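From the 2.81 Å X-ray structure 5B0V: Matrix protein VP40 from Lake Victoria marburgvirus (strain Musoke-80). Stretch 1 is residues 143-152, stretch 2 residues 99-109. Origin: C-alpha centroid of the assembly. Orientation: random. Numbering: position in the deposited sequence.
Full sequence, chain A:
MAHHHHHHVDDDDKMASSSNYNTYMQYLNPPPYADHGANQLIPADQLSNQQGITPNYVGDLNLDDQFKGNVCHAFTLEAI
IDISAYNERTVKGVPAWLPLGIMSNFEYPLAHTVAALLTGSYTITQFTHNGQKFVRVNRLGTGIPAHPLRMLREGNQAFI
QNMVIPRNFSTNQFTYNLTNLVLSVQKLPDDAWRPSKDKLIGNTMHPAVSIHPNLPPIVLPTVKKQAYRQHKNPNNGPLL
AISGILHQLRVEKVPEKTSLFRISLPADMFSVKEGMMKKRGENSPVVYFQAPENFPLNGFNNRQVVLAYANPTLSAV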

# COMPACT_ATOMS: atom_id res chain seq x y z
N GLY A 143 12.46 -10.87 -2.78
CA GLY A 143 11.09 -11.29 -3.10
C GLY A 143 10.44 -11.95 -1.89
O GLY A 143 10.95 -11.83 -0.77
N ILE A 144 9.30 -12.61 -2.10
CA ILE A 144 8.76 -13.51 -1.09
C ILE A 144 8.33 -14.86 -1.64
O ILE A 144 7.49 -15.00 -2.54
CB ILE A 144 7.68 -12.90 -0.20
CG1 ILE A 144 6.64 -12.18 -1.04
CG2 ILE A 144 8.33 -11.93 0.80
CD1 ILE A 144 5.62 -11.43 -0.21
N PRO A 145 8.93 -15.87 -1.07
CA PRO A 145 8.80 -17.19 -1.60
C PRO A 145 7.36 -17.60 -1.76
O PRO A 145 6.49 -17.16 -1.01
CB PRO A 145 9.47 -18.06 -0.54
CG PRO A 145 9.61 -17.20 0.67
CD PRO A 145 9.79 -15.83 0.12
N ALA A 146 7.12 -18.47 -2.73
CA ALA A 146 5.84 -19.13 -2.81
C ALA A 146 4.71 -18.18 -3.11
O ALA A 146 3.57 -18.60 -3.17
CB ALA A 146 5.54 -19.85 -1.51
N HIS A 147 5.00 -16.89 -3.31
CA HIS A 147 3.92 -15.96 -3.50
C HIS A 147 3.25 -16.18 -4.84
O HIS A 147 3.93 -16.29 -5.84
CB HIS A 147 4.37 -14.51 -3.38
CG HIS A 147 3.22 -13.60 -3.12
ND1 HIS A 147 2.25 -13.34 -4.05
CD2 HIS A 147 2.82 -12.99 -1.98
CE1 HIS A 147 1.32 -12.57 -3.53
NE2 HIS A 147 1.65 -12.33 -2.28
N PRO A 148 1.92 -16.23 -4.86
CA PRO A 148 1.16 -16.45 -6.10
C PRO A 148 1.54 -15.53 -7.24
O PRO A 148 1.69 -15.99 -8.35
CB PRO A 148 -0.29 -16.19 -5.69
CG PRO A 148 -0.32 -16.48 -4.25
CD PRO A 148 1.05 -16.24 -3.68
N LEU A 149 1.64 -14.24 -6.97
CA LEU A 149 2.05 -13.26 -7.98
C LEU A 149 3.54 -13.29 -8.26
O LEU A 149 4.38 -13.20 -7.34
CB LEU A 149 1.67 -11.84 -7.54
CG LEU A 149 0.20 -11.64 -7.17
CD1 LEU A 149 0.01 -10.25 -6.61
CD2 LEU A 149 -0.72 -11.87 -8.35
N ARG A 150 3.88 -13.40 -9.54
CA ARG A 150 5.27 -13.54 -9.92
C ARG A 150 6.13 -12.35 -9.43
O ARG A 150 7.24 -12.55 -8.94
CB ARG A 150 5.42 -13.71 -11.44
CG ARG A 150 6.83 -14.06 -11.83
CD ARG A 150 7.07 -14.07 -13.33
NE ARG A 150 8.49 -13.86 -13.61
CZ ARG A 150 9.43 -14.80 -13.53
NH1 ARG A 150 9.13 -16.04 -13.21
NH2 ARG A 150 10.70 -14.48 -13.77
N MSE A 151 5.61 -11.13 -9.56
CA MSE A 151 6.37 -9.95 -9.17
C MSE A 151 6.91 -10.03 -7.76
O MSE A 151 8.07 -9.70 -7.54
CB MSE A 151 5.49 -8.72 -9.34
CG MSE A 151 6.18 -7.41 -9.01
SE MSE A 151 7.22 -6.70 -10.52
CE MSE A 151 8.86 -7.44 -9.84
N LEU A 152 6.11 -10.48 -6.80
CA LEU A 152 6.57 -10.57 -5.41
C LEU A 152 7.37 -11.80 -5.22
O LEU A 152 8.38 -11.77 -4.53
CB LEU A 152 5.42 -10.61 -4.44
CG LEU A 152 4.49 -9.39 -4.44
CD1 LEU A 152 3.32 -9.61 -3.49
CD2 LEU A 152 5.25 -8.17 -4.03
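Stretch 2, residues 99-109: PLGIMSNFEYP

What fills the apolar centre of the contact? L149 and P148 point toward stretch 2, and M103, a selenomethionine, points back from its strand. P148 CG lies 3.9 Å from M103 SE, while L149 CD2 reaches 3.7 Å from G101 CA. G101 leaves room for that methyl: a CB there would stand 2.5 Å from L149 CD2, and its backbone angles by themselves call for glycine.

How does stretch 2 run along this surface? Residues 99-104 are extended strand; 105-107 take helical phi/psi angles, and the chain then extends again at Y108. The two stretches run in opposite senses: L149 lies nearest G101 (CA to CA 5.8 Å), P148 nearest E107 and H147 nearest Y108.

Where do the aromatic rings meet? H147 CD2 sits over one face of the Y108 ring, 3.6 Å from Y108 CD1, with the planes oblique at 43°. L149 N donates to H147 ND1 (3.1 Å), which helps hold the imidazole in place.

What happens at the polar edge? No direct hydrogen bond joins the stretches. Instead a water donates to L100 O (2.8 Å from the water oxygen) and accepts from M151 N (2.9 Å), bridging strand and helix start. E107 OE1 only packs against P148 CB at 3.7 Å, while E107 OE2 accepts from S104 N (3.0 Å) and S104 OG (2.9 Å).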

# COMPACT_ATOMS: atom_id res chain seq x y z
N PRO A 99 -0.37 -6.34 -16.42
CA PRO A 99 -1.00 -7.28 -15.49
C PRO A 99 0.03 -8.00 -14.66
O PRO A 99 1.08 -8.35 -15.18
CB PRO A 99 -1.67 -8.26 -16.43
CG PRO A 99 -2.00 -7.44 -17.61
CD PRO A 99 -0.88 -6.47 -17.78
N LEU A 100 -0.24 -8.22 -13.39
CA LEU A 100 0.65 -9.00 -12.53
C LEU A 100 0.02 -10.28 -12.06
O LEU A 100 0.71 -11.11 -11.50
CB LEU A 100 1.01 -8.22 -11.27
CG LEU A 100 1.53 -6.80 -11.45
CD1 LEU A 100 1.70 -6.20 -10.06
CD2 LEU A 100 2.84 -6.77 -12.20
N GLY A 101 -1.30 -10.42 -12.21
CA GLY A 101 -1.99 -11.61 -11.78
C GLY A 101 -3.33 -11.39 -11.13
O GLY A 101 -3.69 -10.28 -10.72
N ILE A 102 -4.06 -12.48 -11.02
CA ILE A 102 -5.30 -12.52 -10.26
C ILE A 102 -5.12 -13.43 -9.06
O ILE A 102 -4.65 -14.53 -9.21
CB ILE A 102 -6.41 -13.05 -11.14
CG1 ILE A 102 -6.61 -12.09 -12.31
CG2 ILE A 102 -7.67 -13.25 -10.33
CD1 ILE A 102 -7.68 -12.52 -13.25
N MSE A 103 -5.51 -12.98 -7.88
CA MSE A 103 -5.34 -13.77 -6.65
C MSE A 103 -6.57 -13.71 -5.78
O MSE A 103 -7.27 -12.71 -5.72
CB MSE A 103 -4.19 -13.21 -5.82
CG MSE A 103 -3.64 -14.19 -4.78
SE MSE A 103 -2.31 -13.22 -3.70
CE MSE A 103 -3.68 -12.15 -2.78
N SER A 104 -6.85 -14.82 -5.12
CA SER A 104 -7.91 -14.85 -4.12
C SER A 104 -7.28 -14.75 -2.73
O SER A 104 -6.15 -15.19 -2.49
CB SER A 104 -8.73 -16.12 -4.27
OG SER A 104 -7.89 -17.26 -4.16
N ASN A 105 -8.03 -14.17 -1.81
CA ASN A 105 -7.50 -13.92 -0.48
C ASN A 105 -6.92 -15.14 0.23
O ASN A 105 -5.95 -15.01 0.97
CB ASN A 105 -8.56 -13.24 0.38
CG ASN A 105 -8.82 -11.81 -0.05
OD1 ASN A 105 -8.07 -11.24 -0.83
ND2 ASN A 105 -9.90 -11.24 0.43
N PHE A 106 -7.44 -16.34 -0.01
CA PHE A 106 -6.88 -17.53 0.67
C PHE A 106 -5.49 -17.92 0.18
O PHE A 106 -4.80 -18.63 0.88
CB PHE A 106 -7.81 -18.73 0.58
CG PHE A 106 -7.88 -19.35 -0.78
CD1 PHE A 106 -6.85 -20.18 -1.25
CD2 PHE A 106 -8.97 -19.11 -1.60
CE1 PHE A 106 -6.92 -20.73 -2.53
CE2 PHE A 106 -9.05 -19.67 -2.88
CZ PHE A 106 -8.02 -20.48 -3.34
N GLU A 107 -5.06 -17.44 -0.99
CA GLU A 107 -3.77 -17.85 -1.54
C GLU A 107 -2.59 -17.20 -0.82
O GLU A 107 -1.52 -17.79 -0.72
CB GLU A 107 -3.70 -17.54 -3.03
CG GLU A 107 -4.78 -18.20 -3.88
CD GLU A 107 -4.64 -17.87 -5.34
OE1 GLU A 107 -3.51 -18.08 -5.84
OE2 GLU A 107 -5.63 -17.42 -5.98
N TYR A 108 -2.82 -16.01 -0.26
CA TYR A 108 -1.80 -15.33 0.55
C TYR A 108 -2.39 -14.18 1.32
O TYR A 108 -3.26 -13.49 0.79
CB TYR A 108 -0.69 -14.81 -0.37
CG TYR A 108 0.63 -14.73 0.33
CD1 TYR A 108 1.00 -13.60 1.01
CD2 TYR A 108 1.49 -15.82 0.34
CE1 TYR A 108 2.20 -13.52 1.67
CE2 TYR A 108 2.69 -15.76 1.01
CZ TYR A 108 3.03 -14.61 1.67
OH TYR A 108 4.23 -14.52 2.34
N PRO A 109 -1.92 -13.91 2.56
CA PRO A 109 -2.52 -12.75 3.24
C PRO A 109 -2.55 -11.51 2.33
O PRO A 109 -1.52 -11.08 1.80
CB PRO A 109 -1.60 -12.51 4.44
CG PRO A 109 -0.99 -13.82 4.70
CD PRO A 109 -0.90 -14.57 3.39
O HOH W 1 3.41 -10.42 -11.34